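Local coordinates for protein endonuclease IV (Thermus thermophilus, PDB 3AAM) that cleaves phosphodiester bonds at apurinic or apyrimidinic sites in damaged DNA, leaving a 3'-hydroxyl and a 5'-terminal sugar phosphate, and also acts as a 3'-5' exonuclease, at residues Arg3-His7 and Asn259-Arg264; Arg42-Leu46 and Lys96-Leu100; Gly149-Glu153 and Ala173-Tyr178. Residues are numbered along the deposited sequence.

In the fold
The three contacts sit at separate points around a TIM barrel, with centres about 26 Å (contacts 1 and 2), 24 Å (1 and 3) and 31 Å (2 and 3) apart. Contact 1 joins the first strand to the last helix across 252 residues, so the other two fall within the chain it spans. Contacts 2 and 3 lie on opposite sides of the chain's centre. Contact 3 lies near the metal site: the A173 side chain is about 11 Å from the bound manganese ion, and A173 directly follows the ligand H172 in the chain. In contact 1 the N259 side chain lies about 10 Å from that of H219, another manganese ligand, whereas contact 2 is remote from the site.

Contact 1 (Arg3-His7 and Asn259-Arg264); sequences RYGFH and NLRVFR
The hydroxyl of Y4 accepts a nearly linear hydrogen bond from R264, NE to OH 2.9 Å at an N-H...O angle of 170°; a weak second one comes from R264 NH2 to Y4 OH at 3.4 Å. The same NH2 also reaches L26 O, tying the guanidinium to the end of helix 15-26. Strand 3-6 runs antiparallel to segment 259-264 of helix 253-267 (170° between segment directions, axes 9.8 Å apart at closest approach), with CA atoms of Y4 and F263 7.4 Å apart and of F6 and N259 9.2 Å apart. The extended Y4 backbone (-142/152) directs CB toward the helix and over the F263 ring, 3.8 Å from the centroid and 12° off the normal, a CH-pi contact; the p rotamer brings OH to R264. The two rings are slid apart (centroids 5.2 Å, planes 29°) and barely overlap. L260 CD2 meets the Y4 ring edge at CE1, 3.8 Å away. F6, rotamer m, puts CZ 3.6 Å from L260 CG and CE1 3.6 Å from N259 CB. This is the strand-helix packing of a TIM barrel where its chain ends meet: strand 3-6 pairs in parallel with strand 244-247, while F263 and F6 touch L247 of that strand.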
ATOM      1  N   ARG A   3       4.164 -12.552   4.590  1.00 11.18           N
ATOM      2  CA  ARG A   3       3.095 -12.781   3.624  1.00  9.34           C
ATOM      3  C   ARG A   3       3.346 -11.947   2.373  1.00  8.03           C
ATOM      4  O   ARG A   3       3.959 -10.875   2.440  1.00  8.24           O
ATOM      5  CB  ARG A   3       1.743 -12.437   4.255  1.00  9.84           C
ATOM      6  CG  ARG A   3       1.320 -13.441   5.328  1.00 13.11           C
ATOM      7  CD  ARG A   3       0.065 -13.014   6.067  1.00 14.75           C
ATOM      8  NE  ARG A   3      -0.406 -14.059   6.973  1.00 18.82           N
ATOM      9  CZ  ARG A   3      -1.098 -15.131   6.591  1.00 20.20           C
ATOM     10  NH1 ARG A   3      -1.414 -15.306   5.313  1.00 16.86           N
ATOM     11  NH2 ARG A   3      -1.464 -16.037   7.491  1.00 19.62           N
ATOM     12  N   TYR A   4       2.877 -12.441   1.228  1.00  6.63           N
ATOM     13  CA  TYR A   4       3.099 -11.748  -0.032  1.00  7.74           C
ATOM     14  C   TYR A   4       1.896 -11.822  -0.962  1.00  7.46           C
ATOM     15  O   TYR A   4       1.119 -12.778  -0.933  1.00  6.80           O
ATOM     16  CB  TYR A   4       4.323 -12.353  -0.731  1.00  8.41           C
ATOM     17  CG  TYR A   4       4.133 -13.809  -1.088  1.00  7.83           C
ATOM     18  CD1 TYR A   4       3.630 -14.181  -2.335  1.00  7.92           C
ATOM     19  CD2 TYR A   4       4.382 -14.812  -0.152  1.00  9.05           C
ATOM     20  CE1 TYR A   4       3.374 -15.517  -2.639  1.00  8.69           C
ATOM     21  CE2 TYR A   4       4.131 -16.152  -0.445  1.00  8.93           C
ATOM     22  CZ  TYR A   4       3.625 -16.495  -1.691  1.00  9.56           C
ATOM     23  OH  TYR A   4       3.358 -17.817  -1.976  1.00  8.14           O
ATOM     24  N   GLY A   5       1.757 -10.808  -1.805  1.00  7.42           N
ATOM     25  CA  GLY A   5       0.644 -10.791  -2.733  1.00  7.57           C
ATOM     26  C   GLY A   5       0.754  -9.706  -3.778  1.00  7.60           C
ATOM     27  O   GLY A   5       1.746  -8.972  -3.842  1.00  7.69           O
ATOM     28  N   PHE A   6      -0.289  -9.612  -4.596  1.00  7.18           N
ATOM     29  CA  PHE A   6      -0.366  -8.632  -5.675  1.00  6.23           C
ATOM     30  C   PHE A   6      -1.604  -7.778  -5.485  1.00  5.67           C
ATOM     31  O   PHE A   6      -2.402  -7.991  -4.570  1.00  6.51           O
ATOM     32  CB  PHE A   6      -0.545  -9.308  -7.038  1.00  6.53           C
ATOM     33  CG  PHE A   6       0.514 -10.303  -7.394  1.00  7.04           C
ATOM     34  CD1 PHE A   6       1.861 -10.007  -7.230  1.00  8.53           C
ATOM     35  CD2 PHE A   6       0.157 -11.523  -7.968  1.00  8.72           C
ATOM     36  CE1 PHE A   6       2.841 -10.906  -7.639  1.00  9.07           C
ATOM     37  CE2 PHE A   6       1.127 -12.429  -8.380  1.00  7.59           C
ATOM     38  CZ  PHE A   6       2.468 -12.123  -8.219  1.00  6.73           C
ATOM     39  N   HIS A   7      -1.757  -6.814  -6.384  1.00  7.25           N
ATOM     40  CA  HIS A   7      -2.940  -5.982  -6.397  1.00  8.16           C
ATOM     41  C   HIS A   7      -3.847  -6.705  -7.384  1.00  8.15           C
ATOM     42  O   HIS A   7      -3.477  -6.910  -8.547  1.00  9.52           O
ATOM     43  CB  HIS A   7      -2.631  -4.574  -6.900  1.00  7.71           C
ATOM     44  CG  HIS A   7      -3.789  -3.641  -6.765  1.00  8.79           C
ATOM     45  ND1 HIS A   7      -4.932  -3.762  -7.527  1.00 11.55           N
ATOM     46  CD2 HIS A   7      -4.010  -2.613  -5.913  1.00  7.78           C
ATOM     47  CE1 HIS A   7      -5.805  -2.847  -7.149  1.00  8.67           C
ATOM     48  NE2 HIS A   7      -5.272  -2.136  -6.172  1.00 10.96           N
ATOM     49  N   ASN A 259       6.932 -13.183 -10.880  1.00  6.04           N
ATOM     50  CA  ASN A 259       6.949 -12.632  -9.537  1.00  5.16           C
ATOM     51  C   ASN A 259       6.725 -13.662  -8.442  1.00  5.85           C
ATOM     52  O   ASN A 259       7.372 -13.603  -7.401  1.00  6.27           O
ATOM     53  CB  ASN A 259       5.926 -11.501  -9.445  1.00  5.76           C
ATOM     54  CG  ASN A 259       6.331 -10.297 -10.274  1.00  4.98           C
ATOM     55  OD1 ASN A 259       5.522  -9.725 -11.008  1.00  8.38           O
ATOM     56  ND2 ASN A 259       7.595  -9.900 -10.157  1.00  5.02           N
ATOM     57  N   LEU A 260       5.811 -14.604  -8.654  1.00  7.51           N
ATOM     58  CA  LEU A 260       5.562 -15.623  -7.643  1.00  7.03           C
ATOM     59  C   LEU A 260       6.776 -16.534  -7.472  1.00  7.09           C
ATOM     60  O   LEU A 260       7.104 -16.943  -6.358  1.00  6.93           O
ATOM     61  CB  LEU A 260       4.321 -16.448  -8.001  1.00  7.39           C
ATOM     62  CG  LEU A 260       2.998 -15.689  -7.868  1.00  8.86           C
ATOM     63  CD1 LEU A 260       1.853 -16.544  -8.375  1.00 11.74           C
ATOM     64  CD2 LEU A 260       2.778 -15.302  -6.410  1.00  9.01           C
ATOM     65  N   ARG A 261       7.450 -16.848  -8.572  1.00  7.93           N
ATOM     66  CA  ARG A 261       8.630 -17.696  -8.491  1.00  7.69           C
ATOM     67  C   ARG A 261       9.732 -16.996  -7.695  1.00  6.64           C
ATOM     68  O   ARG A 261      10.447 -17.634  -6.927  1.00  7.50           O
ATOM     69  CB  ARG A 261       9.101 -18.078  -9.900  1.00  6.52           C
ATOM     70  CG  ARG A 261       8.294 -19.243 -10.492  1.00  9.04           C
ATOM     71  CD  ARG A 261       8.378 -19.286 -12.009  1.00  9.62           C
ATOM     72  NE  ARG A 261       9.758 -19.344 -12.480  1.00  9.93           N
ATOM     73  CZ  ARG A 261      10.477 -20.456 -12.591  1.00 11.70           C
ATOM     74  NH1 ARG A 261       9.956 -21.632 -12.268  1.00 10.93           N
ATOM     75  NH2 ARG A 261      11.727 -20.390 -13.025  1.00 11.59           N
ATOM     76  N   VAL A 262       9.854 -15.681  -7.850  1.00  6.55           N
ATOM     77  CA  VAL A 262      10.870 -14.949  -7.098  1.00  5.83           C
ATOM     78  C   VAL A 262      10.476 -14.849  -5.612  1.00  8.37           C
ATOM     79  O   VAL A 262      11.297 -15.100  -4.734  1.00  6.15           O
ATOM     80  CB  VAL A 262      11.097 -13.546  -7.699  1.00  6.39           C
ATOM     81  CG1 VAL A 262      12.128 -12.785  -6.869  1.00  7.03           C
ATOM     82  CG2 VAL A 262      11.589 -13.684  -9.140  1.00  4.80           C
ATOM     83  N   PHE A 263       9.222 -14.500  -5.331  1.00  7.50           N
ATOM     84  CA  PHE A 263       8.750 -14.398  -3.949  1.00  7.83           C
ATOM     85  C   PHE A 263       8.977 -15.714  -3.222  1.00  7.61           C
ATOM     86  O   PHE A 263       9.489 -15.745  -2.111  1.00  7.83           O
ATOM     87  CB  PHE A 263       7.243 -14.101  -3.890  1.00  8.62           C
ATOM     88  CG  PHE A 263       6.899 -12.645  -3.752  1.00  8.01           C
ATOM     89  CD1 PHE A 263       7.457 -11.870  -2.740  1.00  7.82           C
ATOM     90  CD2 PHE A 263       5.962 -12.064  -4.604  1.00  8.03           C
ATOM     91  CE1 PHE A 263       7.077 -10.531  -2.580  1.00  8.24           C
ATOM     92  CE2 PHE A 263       5.576 -10.728  -4.454  1.00  7.28           C
ATOM     93  CZ  PHE A 263       6.132  -9.964  -3.442  1.00  6.91           C
ATOM     94  N   ARG A 264       8.585 -16.805  -3.866  1.00  8.53           N
ATOM     95  CA  ARG A 264       8.711 -18.118  -3.263  1.00  7.55           C
ATOM     96  C   ARG A 264      10.145 -18.590  -3.099  1.00  7.72           C
ATOM     97  O   ARG A 264      10.463 -19.274  -2.127  1.00  8.50           O
ATOM     98  CB  ARG A 264       7.862 -19.115  -4.056  1.00  7.04           C
ATOM     99  CG  ARG A 264       6.387 -18.892  -3.765  1.00  8.13           C
ATOM    100  CD  ARG A 264       5.445 -19.393  -4.841  1.00  7.44           C
ATOM    101  NE  ARG A 264       4.074 -19.061  -4.463  1.00  8.46           N
ATOM    102  CZ  ARG A 264       3.008 -19.241  -5.232  1.00  8.83           C
ATOM    103  NH1 ARG A 264       3.136 -19.755  -6.449  1.00  9.83           N
ATOM    104  NH2 ARG A 264       1.807 -18.910  -4.771  1.00  8.90           N
TER

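Contact 2 (Arg42-Leu46 and Lys96-Leu100); sequences RPRAL and KAALL
Residues 42-46 form an extended, irregular stretch, with phi/psi of -68/150 at P43, -98/122 at R44, -57/134 at A45 and -124/104 at L46. Segment 96-100 is regular helix, L100 N bonding to K96 O at 3.0 Å. The backbones come closest at L46 and K96, CA to CA 7.6 Å. K96 leaves the helix sideways, and its m, m, t, p side chain curls toward the loop, bringing NZ 2.8 Å from R44 O in a hydrogen bond. K96 NZ also donates to a water at 2.9 Å, which accepts from R44 N at 2.8 Å, so the ammonium engages both backbone polar groups of R44, one directly and one through water. NZ also forms a salt bridge with D92, one turn earlier. The R44 guanidinium is instead paired with E50. L46 (t, p) points toward the helix and supplies the apolar part: its CD2 lies 3.7 Å from L100 CG, 3.8 Å from K96 CD and 4.4 Å from L99 CB. The contact buries 238 Å² at the surface, on the outer helical layer of the TIM barrel, where the loop between strand 31-34 and helix 48-60 is held against the C-terminal end of helix 82-100.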
ATOM      1  N   ARG A  42     -16.415   8.439  -8.670  1.00 22.87           N
ATOM      2  CA  ARG A  42     -17.666   7.810  -8.256  1.00 24.17           C
ATOM      3  C   ARG A  42     -17.475   6.574  -7.378  1.00 21.47           C
ATOM      4  O   ARG A  42     -16.763   5.644  -7.748  1.00 21.53           O
ATOM      5  CB  ARG A  42     -18.492   7.427  -9.490  1.00 26.90           C
ATOM      6  CG  ARG A  42     -19.789   8.209  -9.650  1.00 32.94           C
ATOM      7  CD  ARG A  42     -19.540   9.691  -9.895  1.00 35.72           C
ATOM      8  NE  ARG A  42     -20.788  10.452  -9.926  1.00 39.59           N
ATOM      9  CZ  ARG A  42     -20.861  11.760 -10.162  1.00 40.58           C
ATOM     10  NH1 ARG A  42     -22.040  12.370 -10.170  1.00 40.71           N
ATOM     11  NH2 ARG A  42     -19.758  12.457 -10.395  1.00 41.31           N
ATOM     12  N   PRO A  43     -18.110   6.555  -6.196  1.00 20.40           N
ATOM     13  CA  PRO A  43     -17.977   5.394  -5.309  1.00 19.43           C
ATOM     14  C   PRO A  43     -18.673   4.186  -5.926  1.00 18.37           C
ATOM     15  O   PRO A  43     -19.649   4.332  -6.665  1.00 19.50           O
ATOM     16  CB  PRO A  43     -18.652   5.862  -4.022  1.00 19.80           C
ATOM     17  CG  PRO A  43     -19.693   6.810  -4.516  1.00 21.61           C
ATOM     18  CD  PRO A  43     -18.941   7.597  -5.566  1.00 21.10           C
ATOM     19  N   ARG A  44     -18.166   2.996  -5.621  1.00 15.64           N
ATOM     20  CA  ARG A  44     -18.735   1.760  -6.151  1.00 14.07           C
ATOM     21  C   ARG A  44     -19.670   1.111  -5.142  1.00 13.07           C
ATOM     22  O   ARG A  44     -19.272   0.796  -4.017  1.00 13.02           O
ATOM     23  CB  ARG A  44     -17.611   0.786  -6.512  1.00 12.67           C
ATOM     24  CG  ARG A  44     -18.082  -0.604  -6.921  1.00 13.30           C
ATOM     25  CD  ARG A  44     -16.885  -1.496  -7.230  1.00 14.34           C
ATOM     26  NE  ARG A  44     -17.274  -2.859  -7.579  1.00 15.31           N
ATOM     27  CZ  ARG A  44     -17.753  -3.749  -6.718  1.00 15.82           C
ATOM     28  NH1 ARG A  44     -17.906  -3.430  -5.440  1.00 16.89           N
ATOM     29  NH2 ARG A  44     -18.083  -4.963  -7.140  1.00 17.94           N
ATOM     30  N   ALA A  45     -20.919   0.912  -5.550  1.00 14.10           N
ATOM     31  CA  ALA A  45     -21.909   0.305  -4.674  1.00 14.08           C
ATOM     32  C   ALA A  45     -21.447  -1.060  -4.181  1.00 14.26           C
ATOM     33  O   ALA A  45     -20.960  -1.892  -4.957  1.00 14.62           O
ATOM     34  CB  ALA A  45     -23.242   0.175  -5.402  1.00 15.22           C
ATOM     35  N   LEU A  46     -21.599  -1.282  -2.881  1.00 13.74           N
ATOM     36  CA  LEU A  46     -21.210  -2.541  -2.266  1.00 15.26           C
ATOM     37  C   LEU A  46     -22.434  -3.106  -1.548  1.00 15.24           C
ATOM     38  O   LEU A  46     -22.805  -2.630  -0.478  1.00 15.64           O
ATOM     39  CB  LEU A  46     -20.072  -2.303  -1.273  1.00 15.65           C
ATOM     40  CG  LEU A  46     -19.312  -3.531  -0.774  1.00 15.72           C
ATOM     41  CD1 LEU A  46     -18.604  -4.201  -1.947  1.00 14.93           C
ATOM     42  CD2 LEU A  46     -18.304  -3.104   0.283  1.00 15.97           C
ATOM     43  N   LYS A  96     -15.777   1.488   3.117  1.00  8.41           N
ATOM     44  CA  LYS A  96     -15.897   0.234   2.387  1.00  9.23           C
ATOM     45  C   LYS A  96     -15.013  -0.820   3.055  1.00 10.37           C
ATOM     46  O   LYS A  96     -15.416  -1.972   3.214  1.00  9.73           O
ATOM     47  CB  LYS A  96     -15.497   0.437   0.917  1.00 10.87           C
ATOM     48  CG  LYS A  96     -16.459   1.334   0.122  1.00 12.57           C
ATOM     49  CD  LYS A  96     -17.751   0.599  -0.212  1.00 12.11           C
ATOM     50  CE  LYS A  96     -18.889   1.549  -0.605  1.00 12.99           C
ATOM     51  NZ  LYS A  96     -18.604   2.408  -1.788  1.00 13.64           N
ATOM     52  N   ALA A  97     -13.812  -0.420   3.462  1.00  8.79           N
ATOM     53  CA  ALA A  97     -12.904  -1.345   4.127  1.00  8.77           C
ATOM     54  C   ALA A  97     -13.527  -1.860   5.426  1.00  9.03           C
ATOM     55  O   ALA A  97     -13.428  -3.046   5.747  1.00  9.13           O
ATOM     56  CB  ALA A  97     -11.571  -0.658   4.420  1.00  8.52           C
ATOM     57  N   ALA A  98     -14.172  -0.970   6.174  1.00  9.71           N
ATOM     58  CA  ALA A  98     -14.804  -1.369   7.428  1.00 10.47           C
ATOM     59  C   ALA A  98     -15.891  -2.410   7.170  1.00 11.01           C
ATOM     60  O   ALA A  98     -15.994  -3.404   7.887  1.00 12.19           O
ATOM     61  CB  ALA A  98     -15.396  -0.154   8.139  1.00 10.19           C
ATOM     62  N   LEU A  99     -16.699  -2.178   6.143  1.00 11.72           N
ATOM     63  CA  LEU A  99     -17.766  -3.110   5.802  1.00 11.66           C
ATOM     64  C   LEU A  99     -17.206  -4.471   5.413  1.00 11.37           C
ATOM     65  O   LEU A  99     -17.730  -5.511   5.815  1.00 12.23           O
ATOM     66  CB  LEU A  99     -18.605  -2.558   4.647  1.00 13.34           C
ATOM     67  CG  LEU A  99     -19.575  -1.420   4.963  1.00 16.65           C
ATOM     68  CD1 LEU A  99     -20.158  -0.868   3.673  1.00 16.94           C
ATOM     69  CD2 LEU A  99     -20.682  -1.938   5.873  1.00 19.69           C
ATOM     70  N   LEU A 100     -16.132  -4.462   4.635  1.00 10.64           N
ATOM     71  CA  LEU A 100     -15.518  -5.700   4.178  1.00 10.76           C
ATOM     72  C   LEU A 100     -14.655  -6.401   5.218  1.00 11.30           C
ATOM     73  O   LEU A 100     -14.316  -7.567   5.054  1.00 12.43           O
ATOM     74  CB  LEU A 100     -14.685  -5.432   2.924  1.00  8.67           C
ATOM     75  CG  LEU A 100     -15.494  -5.041   1.683  1.00  9.51           C
ATOM     76  CD1 LEU A 100     -14.560  -4.616   0.562  1.00 10.84           C
ATOM     77  CD2 LEU A 100     -16.354  -6.225   1.253  1.00  8.03           C
TER
HETATM   78  O   HOH W   1     -16.331   2.601  -3.571  1.00 11.55           O

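Contact 3 (Gly149-Glu153 and Ala173-Tyr178); sequences GARFE and AYAAGY
Aromatic stacking dominates this contact. The rings of F152 and Y178, both in m rotamers, form an offset stack with centroids 4.0 Å apart and planes at 8°; F152 CE2 to Y178 CE1 is 3.6 Å. The one direct hydrogen bond between the segments runs from F152 N, opening helix 152-159, to Y178 OH, 3.0 Å and nearly linear at 174°. A water lies 2.7 Å from Y178 OH and donates to E153 OE1 at 2.9 Å. The salt bridge R151 NH2 to E153 OE1, 3.0 Å, lies within 149-153, with R151 at the N-cap position; the R151 guanidinium turns one face to the Y178 hydroxyl, NH1 to OH 3.6 Å. Apolar contacts are A150 CB to A176 CB, 4.3 Å, and F152 CZ to A173 CB, 4.5 Å; the nearest CA atoms are A150 and A176, 5.9 Å apart. G177 (127/-3) ends helix 170-176 in a Schellman motif, Y178 N bonding to A173 O at 2.9 Å, turning Y178 toward the other segment. Y178 is thus both stacking partner and acceptor for a first-turn helix NH, coupling the start of helix 152-159 to the end of the helix carrying manganese ligand H172.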
ATOM      1  N   GLY A 149       6.088  13.515   2.117  1.00 13.77           N
ATOM      2  CA  GLY A 149       6.502  12.190   2.554  1.00 13.48           C
ATOM      3  C   GLY A 149       7.734  11.521   1.972  1.00 12.21           C
ATOM      4  O   GLY A 149       7.829  10.294   2.019  1.00 11.73           O
ATOM      5  N   ALA A 150       8.679  12.285   1.438  1.00 10.88           N
ATOM      6  CA  ALA A 150       9.887  11.680   0.882  1.00 11.40           C
ATOM      7  C   ALA A 150      10.796  11.202   2.012  1.00 10.25           C
ATOM      8  O   ALA A 150      11.402  10.135   1.926  1.00 10.05           O
ATOM      9  CB  ALA A 150      10.629  12.685   0.003  1.00 12.02           C
ATOM     10  N   ARG A 151      10.884  12.002   3.070  1.00 10.97           N
ATOM     11  CA  ARG A 151      11.718  11.676   4.223  1.00 10.41           C
ATOM     12  C   ARG A 151      10.936  10.919   5.290  1.00 10.16           C
ATOM     13  O   ARG A 151       9.805  11.275   5.612  1.00 10.19           O
ATOM     14  CB  ARG A 151      12.279  12.960   4.837  1.00 12.40           C
ATOM     15  CG  ARG A 151      13.300  13.675   3.973  1.00 15.05           C
ATOM     16  CD  ARG A 151      14.620  12.923   3.971  1.00 16.57           C
ATOM     17  NE  ARG A 151      15.181  12.827   5.316  1.00 17.86           N
ATOM     18  CZ  ARG A 151      16.271  12.131   5.622  1.00 18.77           C
ATOM     19  NH1 ARG A 151      16.921  11.465   4.676  1.00 18.76           N
ATOM     20  NH2 ARG A 151      16.712  12.106   6.872  1.00 18.75           N
ATOM     21  N   PHE A 152      11.543   9.878   5.850  1.00  9.59           N
ATOM     22  CA  PHE A 152      10.867   9.108   6.882  1.00  9.40           C
ATOM     23  C   PHE A 152      10.502   9.995   8.067  1.00  9.64           C
ATOM     24  O   PHE A 152       9.460   9.796   8.688  1.00 10.12           O
ATOM     25  CB  PHE A 152      11.737   7.937   7.353  1.00  7.98           C
ATOM     26  CG  PHE A 152      12.045   6.931   6.273  1.00  8.07           C
ATOM     27  CD1 PHE A 152      11.158   6.727   5.219  1.00  7.73           C
ATOM     28  CD2 PHE A 152      13.201   6.162   6.331  1.00  6.92           C
ATOM     29  CE1 PHE A 152      11.420   5.768   4.238  1.00  7.33           C
ATOM     30  CE2 PHE A 152      13.474   5.202   5.358  1.00  9.15           C
ATOM     31  CZ  PHE A 152      12.581   5.004   4.310  1.00  8.04           C
ATOM     32  N   GLU A 153      11.348  10.976   8.376  1.00 10.51           N
ATOM     33  CA  GLU A 153      11.074  11.877   9.495  1.00 11.39           C
ATOM     34  C   GLU A 153       9.789  12.663   9.278  1.00 11.89           C
ATOM     35  O   GLU A 153       9.094  12.998  10.238  1.00 11.89           O
ATOM     36  CB  GLU A 153      12.221  12.875   9.704  1.00 10.86           C
ATOM     37  CG  GLU A 153      13.484  12.308  10.334  1.00 13.91           C
ATOM     38  CD  GLU A 153      14.271  11.413   9.397  1.00 16.31           C
ATOM     39  OE1 GLU A 153      14.032  11.464   8.171  1.00 17.19           O
ATOM     40  OE2 GLU A 153      15.144  10.668   9.891  1.00 17.56           O
ATOM     41  N   ALA A 173      11.171   4.962  -1.982  1.00  8.19           N
ATOM     42  CA  ALA A 173      12.325   5.238  -1.133  1.00  6.54           C
ATOM     43  C   ALA A 173      13.592   5.370  -1.967  1.00  8.22           C
ATOM     44  O   ALA A 173      14.377   6.299  -1.779  1.00  7.08           O
ATOM     45  CB  ALA A 173      12.492   4.130  -0.093  1.00  8.06           C
ATOM     46  N   TYR A 174      13.781   4.439  -2.895  1.00  7.31           N
ATOM     47  CA  TYR A 174      14.958   4.452  -3.754  1.00  7.23           C
ATOM     48  C   TYR A 174      14.974   5.737  -4.575  1.00  8.66           C
ATOM     49  O   TYR A 174      15.996   6.420  -4.660  1.00  8.87           O
ATOM     50  CB  TYR A 174      14.936   3.232  -4.678  1.00  7.62           C
ATOM     51  CG  TYR A 174      16.239   2.973  -5.401  1.00  8.68           C
ATOM     52  CD1 TYR A 174      17.403   2.688  -4.691  1.00  8.78           C
ATOM     53  CD2 TYR A 174      16.305   3.004  -6.791  1.00  8.88           C
ATOM     54  CE1 TYR A 174      18.604   2.441  -5.348  1.00 10.64           C
ATOM     55  CE2 TYR A 174      17.502   2.757  -7.459  1.00 10.70           C
ATOM     56  CZ  TYR A 174      18.646   2.477  -6.728  1.00 11.21           C
ATOM     57  OH  TYR A 174      19.835   2.234  -7.377  1.00 14.92           O
ATOM     58  N   ALA A 175      13.833   6.069  -5.172  1.00  8.51           N
ATOM     59  CA  ALA A 175      13.728   7.272  -5.990  1.00  9.00           C
ATOM     60  C   ALA A 175      13.983   8.533  -5.179  1.00  9.40           C
ATOM     61  O   ALA A 175      14.452   9.533  -5.711  1.00  9.88           O
ATOM     62  CB  ALA A 175      12.355   7.343  -6.648  1.00  9.50           C
ATOM     63  N   ALA A 176      13.681   8.480  -3.886  1.00  7.74           N
ATOM     64  CA  ALA A 176      13.869   9.631  -3.013  1.00  9.71           C
ATOM     65  C   ALA A 176      15.308   9.800  -2.539  1.00 10.37           C
ATOM     66  O   ALA A 176      15.687  10.881  -2.084  1.00 14.45           O
ATOM     67  CB  ALA A 176      12.940   9.525  -1.815  1.00  8.85           C
ATOM     68  N   GLY A 177      16.105   8.739  -2.634  1.00  9.02           N
ATOM     69  CA  GLY A 177      17.489   8.832  -2.198  1.00 10.46           C
ATOM     70  C   GLY A 177      17.933   7.780  -1.195  1.00 11.37           C
ATOM     71  O   GLY A 177      19.098   7.755  -0.796  1.00 13.39           O
ATOM     72  N   TYR A 178      17.016   6.919  -0.767  1.00  9.77           N
ATOM     73  CA  TYR A 178      17.364   5.858   0.176  1.00  9.29           C
ATOM     74  C   TYR A 178      17.916   4.695  -0.639  1.00 10.59           C
ATOM     75  O   TYR A 178      17.202   4.107  -1.451  1.00 11.12           O
ATOM     76  CB  TYR A 178      16.128   5.417   0.957  1.00  8.15           C
ATOM     77  CG  TYR A 178      15.638   6.435   1.967  1.00  6.93           C
ATOM     78  CD1 TYR A 178      16.314   6.630   3.173  1.00  8.27           C
ATOM     79  CD2 TYR A 178      14.484   7.179   1.732  1.00  8.08           C
ATOM     80  CE1 TYR A 178      15.846   7.539   4.126  1.00  8.88           C
ATOM     81  CE2 TYR A 178      14.010   8.093   2.676  1.00  8.80           C
ATOM     82  CZ  TYR A 178      14.693   8.263   3.869  1.00  7.84           C
ATOM     83  OH  TYR A 178      14.213   9.141   4.816  1.00  9.25           O
TER
HETATM   84  O   HOH W   2      15.313   9.007   7.257  1.00 11.03           O